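Local atomic coordinates of hypothetical protein BT_3535 (Bacteroides thetaiotaomicron VPI-5482, PDB entry 3KNY), a protein that is of unknown function, a two-domain protein of the BT_3535-like family from a gut bacterium, probably made as a lipoprotein. Residues F94-T103 against E124-L132; L132-A143 against A191-D201. One frame throughout, in Å; residues are numbered along the deposited sequence.

Contact 1 (F94-T103 against E124-L132)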
loop_
_atom_site.group_PDB
_atom_site.type_symbol
_atom_site.label_atom_id
_atom_site.label_comp_id
_atom_site.label_asym_id
_atom_site.label_seq_id
_atom_site.Cartn_x
_atom_site.Cartn_y
_atom_site.Cartn_z
ATOM N N PHE A 94 -3.475 -1.249 -3.011
ATOM C CA PHE A 94 -2.104 -0.768 -3.079
ATOM C C PHE A 94 -1.122 -1.776 -2.480
ATOM O O PHE A 94 -1.552 -2.686 -1.760
ATOM C CB PHE A 94 -2.005 0.547 -2.355
ATOM C CG PHE A 94 -2.949 1.580 -2.880
ATOM C CD1 PHE A 94 -2.755 2.130 -4.133
ATOM C CD2 PHE A 94 -4.046 1.995 -2.126
ATOM C CE1 PHE A 94 -3.616 3.089 -4.639
ATOM C CE2 PHE A 94 -4.925 2.973 -2.621
ATOM C CZ PHE A 94 -4.703 3.520 -3.888
ATOM N N LEU A 95 0.172 -1.640 -2.826
ATOM C CA LEU A 95 1.251 -2.479 -2.282
ATOM C C LEU A 95 2.509 -1.650 -1.998
ATOM O O LEU A 95 2.914 -0.859 -2.833
ATOM C CB LEU A 95 1.592 -3.610 -3.249
ATOM C CG LEU A 95 2.613 -4.663 -2.794
ATOM C CD1 LEU A 95 2.053 -5.439 -1.624
ATOM C CD2 LEU A 95 3.005 -5.613 -3.958
ATOM N N ASN A 96 3.075 -1.806 -0.799
ATOM C CA ASN A 96 4.368 -1.227 -0.395
ATOM C C ASN A 96 5.256 -2.358 -0.005
ATOM O O ASN A 96 4.779 -3.391 0.472
ATOM C CB ASN A 96 4.298 -0.423 0.889
ATOM C CG ASN A 96 3.596 0.857 0.726
ATOM O OD1 ASN A 96 3.546 1.431 -0.352
ATOM N ND2 ASN A 96 3.039 1.334 1.803
ATOM N N ILE A 97 6.556 -2.135 -0.153
ATOM C CA ILE A 97 7.559 -3.088 0.239
ATOM C C ILE A 97 8.312 -2.401 1.365
ATOM O O ILE A 97 8.924 -1.343 1.155
ATOM C CB ILE A 97 8.477 -3.400 -0.932
ATOM C CG1 ILE A 97 7.655 -3.545 -2.235
ATOM C CG2 ILE A 97 9.332 -4.633 -0.616
ATOM C CD1 ILE A 97 6.696 -4.660 -2.246
ATOM N N ALA A 98 8.223 -2.966 2.568
ATOM C CA ALA A 98 8.861 -2.364 3.734
ATOM C C ALA A 98 10.369 -2.416 3.563
ATOM O O ALA A 98 10.901 -3.263 2.827
ATOM C CB ALA A 98 8.461 -3.081 4.991
ATOM N N ASP A 99 11.058 -1.496 4.233
ATOM C CA ASP A 99 12.513 -1.488 4.236
ATOM C C ASP A 99 13.040 -2.657 5.067
ATOM O O ASP A 99 12.284 -3.346 5.765
ATOM C CB ASP A 99 13.033 -0.181 4.828
ATOM C CG ASP A 99 12.881 0.994 3.891
ATOM O OD1 ASP A 99 13.303 0.898 2.719
ATOM O OD2 ASP A 99 12.356 2.029 4.343
ATOM N N GLU A 100 14.349 -2.868 4.994
ATOM C CA GLU A 100 15.003 -3.893 5.798
ATOM C C GLU A 100 15.214 -3.359 7.233
ATOM O O GLU A 100 15.363 -4.162 8.161
ATOM C CB GLU A 100 16.321 -4.355 5.132
ATOM C CG GLU A 100 16.686 -5.841 5.359
ATOM C CD GLU A 100 17.878 -6.330 4.513
ATOM O OE1 GLU A 100 18.311 -5.619 3.583
ATOM O OE2 GLU A 100 18.373 -7.450 4.762
ATOM N N ASP A 101 15.191 -2.021 7.412
ATOM C CA ASP A 101 15.345 -1.384 8.747
ATOM C C ASP A 101 14.593 -2.199 9.799
ATOM O O ASP A 101 13.408 -2.418 9.657
ATOM C CB ASP A 101 14.927 0.121 8.768
ATOM C CG ASP A 101 13.461 0.387 8.316
ATOM O OD1 ASP A 101 12.492 -0.204 8.853
ATOM O OD2 ASP A 101 13.266 1.262 7.443
ATOM N N GLY A 102 15.287 -2.684 10.823
ATOM C CA GLY A 102 14.683 -3.604 11.798
ATOM C C GLY A 102 14.647 -3.069 13.224
ATOM O O GLY A 102 14.084 -1.991 13.460
ATOM N N THR A 103 15.238 -3.856 14.143
ATOM C CA THR A 103 15.403 -3.599 15.615
ATOM C C THR A 103 15.356 -4.940 16.356
ATOM O O THR A 103 14.816 -5.922 15.836
ATOM C CB THR A 103 14.370 -2.605 16.282
ATOM O OG1 THR A 103 14.809 -1.251 16.121
ATOM C CG2 THR A 103 14.230 -2.875 17.789
ATOM N N GLU A 124 12.546 -9.824 14.222
ATOM C CA GLU A 124 12.840 -8.361 14.164
ATOM C C GLU A 124 11.612 -7.462 14.372
ATOM O O GLU A 124 10.496 -7.885 14.156
ATOM C CB GLU A 124 13.548 -8.000 12.841
ATOM C CG GLU A 124 13.464 -9.080 11.737
ATOM C CD GLU A 124 13.831 -8.565 10.358
ATOM O OE1 GLU A 124 14.362 -7.432 10.247
ATOM O OE2 GLU A 124 13.563 -9.304 9.381
ATOM N N TYR A 125 11.845 -6.218 14.779
ATOM C CA TYR A 125 10.780 -5.286 15.158
ATOM C C TYR A 125 10.690 -4.078 14.227
ATOM O O TYR A 125 11.518 -3.165 14.316
ATOM C CB TYR A 125 11.026 -4.794 16.587
ATOM C CG TYR A 125 10.265 -5.563 17.641
ATOM C CD1 TYR A 125 8.871 -5.426 17.749
ATOM C CD2 TYR A 125 10.930 -6.417 18.544
ATOM C CE1 TYR A 125 8.152 -6.126 18.710
ATOM C CE2 TYR A 125 10.220 -7.124 19.516
ATOM C CZ TYR A 125 8.829 -6.972 19.596
ATOM O OH TYR A 125 8.103 -7.661 20.552
ATOM N N LYS A 126 9.656 -4.036 13.385
ATOM C CA LYS A 126 9.588 -3.050 12.311
ATOM C C LYS A 126 8.311 -2.203 12.266
ATOM O O LYS A 126 7.250 -2.659 12.647
ATOM C CB LYS A 126 9.733 -3.771 10.956
ATOM C CG LYS A 126 10.834 -4.842 10.882
ATOM C CD LYS A 126 11.494 -4.955 9.497
ATOM C CE LYS A 126 10.662 -5.668 8.462
ATOM N NZ LYS A 126 11.224 -5.484 7.078
ATOM N N THR A 127 8.436 -0.977 11.756
ATOM C CA THR A 127 7.305 -0.140 11.380
ATOM C C THR A 127 7.220 -0.011 9.868
ATOM O O THR A 127 8.225 0.077 9.193
ATOM C CB THR A 127 7.421 1.269 11.949
ATOM O OG1 THR A 127 7.746 1.186 13.336
ATOM C CG2 THR A 127 6.097 1.999 11.825
ATOM N N ASN A 128 6.013 -0.009 9.332
ATOM C CA ASN A 128 5.799 0.248 7.924
ATOM C C ASN A 128 4.481 0.986 7.839
ATOM O O ASN A 128 3.726 1.039 8.784
ATOM C CB ASN A 128 5.788 -1.052 7.094
ATOM C CG ASN A 128 5.782 -0.807 5.552
ATOM O OD1 ASN A 128 5.095 -1.514 4.804
ATOM N ND2 ASN A 128 6.546 0.190 5.089
ATOM N N GLY A 129 4.218 1.590 6.707
ATOM C CA GLY A 129 3.112 2.500 6.581
ATOM C C GLY A 129 2.630 2.488 5.171
ATOM O O GLY A 129 3.168 1.816 4.326
ATOM N N CYS A 130 1.630 3.286 4.892
ATOM C CA CYS A 130 0.864 3.050 3.702
ATOM C C CYS A 130 -0.128 4.178 3.429
ATOM O O CYS A 130 -0.894 4.533 4.305
ATOM C CB CYS A 130 0.104 1.799 4.034
ATOM S SG CYS A 130 -0.606 1.312 2.710
ATOM N N THR A 131 -0.132 4.762 2.243
ATOM C CA THR A 131 -1.062 5.855 1.998
ATOM C C THR A 131 -2.263 5.260 1.346
ATOM O O THR A 131 -2.173 4.792 0.221
ATOM C CB THR A 131 -0.474 6.939 1.128
ATOM O OG1 THR A 131 0.611 7.527 1.840
ATOM C CG2 THR A 131 -1.512 8.007 0.823
ATOM N N LEU A 132 -3.385 5.278 2.055
ATOM C CA LEU A 132 -4.593 4.624 1.580
ATOM C C LEU A 132 -5.355 5.500 0.624
ATOM O O LEU A 132 -6.065 4.980 -0.227
ATOM C CB LEU A 132 -5.504 4.229 2.729
ATOM C CG LEU A 132 -5.007 3.094 3.614
ATOM C CD1 LEU A 132 -6.024 2.869 4.735
ATOM C CD2 LEU A 132 -4.782 1.825 2.775
#
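An outer strand of the three-stranded antiparallel sheet, running through 124-132, lies here against strand 94-97 of the large mixed sheet and the loop that follows it, and Asn96, Ala98 and Lys126 carry much of the join. The strand segments run roughly antiparallel, at 154°, but their axes stay 7.9 Å apart, so side chains rather than a backbone ladder bridge them. With CG turned anti to its carbonyl carbon (chi1 -72°), Asn96 reaches across to Gly129. Its ND2 gives Gly129 O a weak, bent hydrogen bond of 2.6 Å and passes 3.4 Å from Cys130 CA; Tyr24 OH is a second, weak partner of the same amide. Ala98 presents its methyl to the side chain of Asn128, the two CB atoms lying 4.0 Å apart. At the other end of the strand, Phe94 points toward 124-132, and its CE2 approaches Leu132 O obliquely at 3.3 Å, while Tyr24 meets its ring from outside.

Lys126 starts off to one side of the loop and is brought round by bends at chi2 and chi3. Its CD passes Asp101 O at 3.2 Å, and its NZ ends on Asp99 O at 2.7 Å, nearly along the C=O axis. The same ammonium forms a salt bridge with the terminal carboxylate of Pro218, so a backbone carbonyl and the C terminus of the chain both grip it. Farther along, the loop comes close enough for a backbone bond: Tyr125 N donates to Thr103 O. Beside this bond the side chains of Thr103 and Tyr125 cross, with CG2 of Thr103 3.9 Å from CB of Tyr125.

Contact 2 (L132-A143 against A191-D201); sequences LYTHSLGPYIKA and ASCSGTLSFKD
Phe199 sits at the centre of a small aromatic and proline cluster. Its edge is directed at the face of His135 in a T-shaped stack, the centroids 5.0 Å apart and the planes at 75°, with CZ over the middle of the imidazole. Pro139 covers one face of the phenyl ring in a CH-pi contact, its CG 3.6 Å from the centroid and almost on the ring normal. Leu137 CD1 comes to another part of the Phe199 edge and lies 3.5 Å from Asp201 OD2, the side chains of Leu137 and Asp201 crossing at about a right angle. Next along the strand, Leu197 has its CG anti to the backbone N (chi1 174°), and its CD2 meets the edge of the Tyr133 ring at CE2, 3.5 Å away; its CD1 faces Ile141 CG1. Beyond the corner at Gly195 the contact continues with Leu132 CD1, 3.8 Å from Cys193 SG, and the methyls of Ala143 and Ala191 touch at the same distance.

The backbone behind these groups fixes where they stand. Leu137 N donates to His135 ND1 at 2.9 Å, in the imidazole plane, which sets the rotation of the ring that receives Phe199 and is consistent with a proton-free ND1. A type I turn from His135 to Gly138, closed by Gly138 N to His135 O, reverses the chain, and Leu137 within it and Pro139 just after it both point toward 191-201. Farther back, Leu132 N and Tyr133 N both donate to Ile141 O in a classic beta bulge. From outside, Pro172 touches both Leu197 and Phe199. No hydrogen bond crosses the interface: a bulged beta hairpin lays its apolar face on the mixed sheet, consistent with the face-to-face layering of a beta sandwich.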
loop_
_atom_site.group_PDB
_atom_site.type_symbol
_atom_site.label_atom_id
_atom_site.label_comp_id
_atom_site.label_asym_id
_atom_site.label_seq_id
_atom_site.Cartn_x
_atom_site.Cartn_y
_atom_site.Cartn_z
ATOM N N LEU A 132 -3.385 5.278 2.055
ATOM C CA LEU A 132 -4.593 4.624 1.580
ATOM C C LEU A 132 -5.355 5.500 0.624
ATOM O O LEU A 132 -6.065 4.980 -0.227
ATOM C CB LEU A 132 -5.504 4.229 2.729
ATOM C CG LEU A 132 -5.007 3.094 3.614
ATOM C CD1 LEU A 132 -6.024 2.869 4.735
ATOM C CD2 LEU A 132 -4.782 1.825 2.775
ATOM N N TYR A 133 -5.215 6.817 0.760
ATOM C CA TYR A 133 -6.012 7.732 -0.043
ATOM C C TYR A 133 -5.432 9.123 -0.007
ATOM O O TYR A 133 -4.872 9.529 1.004
ATOM C CB TYR A 133 -7.465 7.741 0.439
ATOM C CG TYR A 133 -8.301 8.855 -0.139
ATOM C CD1 TYR A 133 -8.791 8.780 -1.414
ATOM C CD2 TYR A 133 -8.580 10.000 0.596
ATOM C CE1 TYR A 133 -9.553 9.808 -1.955
ATOM C CE2 TYR A 133 -9.339 11.027 0.069
ATOM C CZ TYR A 133 -9.818 10.922 -1.212
ATOM O OH TYR A 133 -10.556 11.932 -1.754
ATOM N N THR A 134 -5.543 9.839 -1.130
ATOM C CA THR A 134 -5.077 11.238 -1.218
ATOM C C THR A 134 -6.065 12.035 -2.010
ATOM O O THR A 134 -6.312 11.730 -3.152
ATOM C CB THR A 134 -3.716 11.378 -1.911
ATOM O OG1 THR A 134 -2.752 10.563 -1.230
ATOM C CG2 THR A 134 -3.282 12.793 -1.856
ATOM N N HIS A 135 -6.662 13.043 -1.398
ATOM C CA HIS A 135 -7.633 13.854 -2.107
ATOM C C HIS A 135 -6.858 14.774 -3.054
ATOM O O HIS A 135 -5.713 15.162 -2.763
ATOM C CB HIS A 135 -8.502 14.662 -1.135
ATOM C CG HIS A 135 -9.693 15.295 -1.782
ATOM N ND1 HIS A 135 -9.603 16.440 -2.546
ATOM C CD2 HIS A 135 -11.000 14.949 -1.778
ATOM C CE1 HIS A 135 -10.799 16.759 -3.004
ATOM N NE2 HIS A 135 -11.667 15.869 -2.553
ATOM N N SER A 136 -7.484 15.127 -4.174
ATOM C CA SER A 136 -6.836 16.004 -5.151
ATOM C C SER A 136 -6.426 17.289 -4.509
ATOM O O SER A 136 -5.381 17.827 -4.839
ATOM C CB SER A 136 -7.727 16.295 -6.346
ATOM O OG SER A 136 -8.966 16.818 -5.923
ATOM N N LEU A 137 -7.220 17.775 -3.568
ATOM C CA LEU A 137 -6.869 19.018 -2.870
ATOM C C LEU A 137 -5.788 18.806 -1.815
ATOM O O LEU A 137 -5.388 19.758 -1.206
ATOM C CB LEU A 137 -8.113 19.674 -2.242
ATOM C CG LEU A 137 -9.158 20.198 -3.241
ATOM C CD1 LEU A 137 -10.472 20.526 -2.552
ATOM C CD2 LEU A 137 -8.621 21.420 -3.954
ATOM N N GLY A 138 -5.324 17.579 -1.574
ATOM C CA GLY A 138 -4.188 17.358 -0.649
ATOM C C GLY A 138 -4.356 16.455 0.574
ATOM O O GLY A 138 -3.455 15.684 0.902
ATOM N N PRO A 139 -5.481 16.574 1.293
ATOM C CA PRO A 139 -5.682 15.759 2.469
ATOM C C PRO A 139 -5.612 14.266 2.173
ATOM O O PRO A 139 -6.038 13.820 1.117
ATOM C CB PRO A 139 -7.081 16.173 2.912
ATOM C CG PRO A 139 -7.147 17.576 2.535
ATOM C CD PRO A 139 -6.521 17.609 1.192
ATOM N N TYR A 140 -5.071 13.510 3.116
ATOM C CA TYR A 140 -4.786 12.104 2.892
ATOM C C TYR A 140 -5.185 11.241 4.095
ATOM O O TYR A 140 -5.319 11.743 5.199
ATOM C CB TYR A 140 -3.280 11.931 2.605
ATOM C CG TYR A 140 -2.377 12.426 3.714
ATOM C CD1 TYR A 140 -2.317 11.763 4.947
ATOM C CD2 TYR A 140 -1.585 13.568 3.550
ATOM C CE1 TYR A 140 -1.496 12.224 5.998
ATOM C CE2 TYR A 140 -0.764 14.041 4.604
ATOM C CZ TYR A 140 -0.733 13.354 5.812
ATOM O OH TYR A 140 0.063 13.773 6.834
ATOM N N ILE A 141 -5.364 9.946 3.866
ATOM C CA ILE A 141 -5.519 8.979 4.952
ATOM C C ILE A 141 -4.372 7.995 4.834
ATOM O O ILE A 141 -4.214 7.338 3.790
ATOM C CB ILE A 141 -6.813 8.168 4.859
ATOM C CG1 ILE A 141 -8.050 9.072 4.922
ATOM C CG2 ILE A 141 -6.832 7.113 5.959
ATOM C CD1 ILE A 141 -9.346 8.322 4.518
ATOM N N LYS A 142 -3.573 7.895 5.891
ATOM C CA LYS A 142 -2.470 6.948 5.936
ATOM C C LYS A 142 -2.642 5.904 7.036
ATOM O O LYS A 142 -3.290 6.173 8.050
ATOM C CB LYS A 142 -1.171 7.705 6.183
ATOM C CG LYS A 142 -0.769 8.531 4.996
ATOM C CD LYS A 142 0.570 9.189 5.183
ATOM C CE LYS A 142 0.898 10.079 3.987
ATOM N NZ LYS A 142 2.371 10.262 3.881
ATOM N N ALA A 143 -2.029 4.738 6.841
ATOM C CA ALA A 143 -1.994 3.651 7.834
ATOM C C ALA A 143 -0.533 3.418 8.227
ATOM O O ALA A 143 0.359 3.504 7.375
ATOM C CB ALA A 143 -2.621 2.363 7.264
ATOM N N ALA A 191 -4.037 -3.453 5.475
ATOM C CA ALA A 191 -4.569 -2.365 6.296
ATOM C C ALA A 191 -5.722 -1.756 5.494
ATOM O O ALA A 191 -5.571 -1.482 4.294
ATOM C CB ALA A 191 -3.477 -1.297 6.595
ATOM N N SER A 192 -6.876 -1.564 6.135
ATOM C CA SER A 192 -8.038 -1.044 5.437
ATOM C C SER A 192 -8.672 0.052 6.212
ATOM O O SER A 192 -8.524 0.123 7.426
ATOM C CB SER A 192 -9.094 -2.128 5.239
ATOM O OG SER A 192 -8.652 -3.073 4.289
ATOM N N CYS A 193 -9.422 0.892 5.511
ATOM C CA CYS A 193 -10.243 1.836 6.190
ATOM C C CYS A 193 -11.607 1.876 5.541
ATOM O O CYS A 193 -11.771 1.505 4.371
ATOM C CB CYS A 193 -9.594 3.189 6.192
ATOM S SG CYS A 193 -9.672 4.005 4.614
ATOM N N SER A 194 -12.578 2.272 6.349
ATOM C CA SER A 194 -13.921 2.471 5.909
ATOM C C SER A 194 -14.540 3.524 6.824
ATOM O O SER A 194 -14.840 3.243 7.964
ATOM C CB SER A 194 -14.687 1.166 6.001
ATOM O OG SER A 194 -16.015 1.364 5.549
ATOM N N GLY A 195 -14.686 4.734 6.320
ATOM C CA GLY A 195 -15.064 5.877 7.141
ATOM C C GLY A 195 -15.235 7.164 6.329
ATOM O O GLY A 195 -15.354 7.128 5.100
ATOM N N THR A 196 -15.259 8.297 7.018
ATOM C CA THR A 196 -15.500 9.575 6.401
ATOM C C THR A 196 -14.350 10.498 6.692
ATOM O O THR A 196 -13.959 10.677 7.844
ATOM C CB THR A 196 -16.831 10.183 6.875
ATOM O OG1 THR A 196 -17.880 9.322 6.448
ATOM C CG2 THR A 196 -17.109 11.545 6.207
ATOM N N LEU A 197 -13.790 11.069 5.632
ATOM C CA LEU A 197 -12.751 12.093 5.750
ATOM C C LEU A 197 -13.468 13.406 5.625
ATOM O O LEU A 197 -14.262 13.570 4.709
ATOM C CB LEU A 197 -11.716 11.957 4.639
ATOM C CG LEU A 197 -10.613 13.006 4.473
ATOM C CD1 LEU A 197 -9.637 13.012 5.686
ATOM C CD2 LEU A 197 -9.868 12.780 3.109
ATOM N N SER A 198 -13.231 14.316 6.571
ATOM C CA SER A 198 -13.835 15.653 6.520
ATOM C C SER A 198 -12.718 16.640 6.554
ATOM O O SER A 198 -11.770 16.441 7.296
ATOM C CB SER A 198 -14.730 15.924 7.731
ATOM O OG SER A 198 -15.816 15.030 7.719
ATOM N N PHE A 199 -12.828 17.696 5.746
ATOM C CA PHE A 199 -11.868 18.799 5.780
ATOM C C PHE A 199 -12.449 20.070 5.198
ATOM O O PHE A 199 -13.459 20.068 4.487
ATOM C CB PHE A 199 -10.544 18.427 5.089
ATOM C CG PHE A 199 -10.656 18.162 3.600
ATOM C CD1 PHE A 199 -10.478 19.175 2.684
ATOM C CD2 PHE A 199 -10.861 16.892 3.124
ATOM C CE1 PHE A 199 -10.558 18.928 1.316
ATOM C CE2 PHE A 199 -10.951 16.646 1.751
ATOM C CZ PHE A 199 -10.791 17.663 0.853
ATOM N N LYS A 200 -11.813 21.167 5.549
ATOM C CA LYS A 200 -12.171 22.472 5.012
ATOM C C LYS A 200 -11.402 22.727 3.721
ATOM O O LYS A 200 -10.194 22.487 3.654
ATOM C CB LYS A 200 -11.823 23.580 6.018
ATOM C CG LYS A 200 -12.608 23.544 7.340
ATOM C CD LYS A 200 -14.084 23.943 7.163
ATOM C CE LYS A 200 -14.289 25.469 7.104
ATOM N NZ LYS A 200 -15.649 25.836 6.574
ATOM N N ASP A 201 -12.124 23.178 2.701
ATOM C CA ASP A 201 -11.552 23.770 1.495
ATOM C C ASP A 201 -11.947 25.232 1.518
ATOM O O ASP A 201 -12.783 25.657 0.735
ATOM C CB ASP A 201 -12.138 23.101 0.259
ATOM C CG ASP A 201 -11.627 23.696 -1.035
ATOM O OD1 ASP A 201 -10.546 24.334 -1.038
ATOM O OD2 ASP A 201 -12.326 23.508 -2.053
#

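From the N-terminal side, strand 93-97 leads into a loop that can be followed to Thr103; residues 104-122 are not modelled, and contact 1 closes this excursion when the chain returns as strand 124-134. That strand passes directly into contact 2 through the shared Leu132, turns back as strand 140-149, and only after the intervening strands does 191-201 close the second, longer loop. The two closures therefore follow in series and do not cross. Cys130 O and Ala143 N, 2.8 Å apart in a probable hydrogen bond, join them within the three-stranded sheet. Contact 1 ties this sheet to strand 93-97 of the mixed sheet, contact 2 to its strand 188-201.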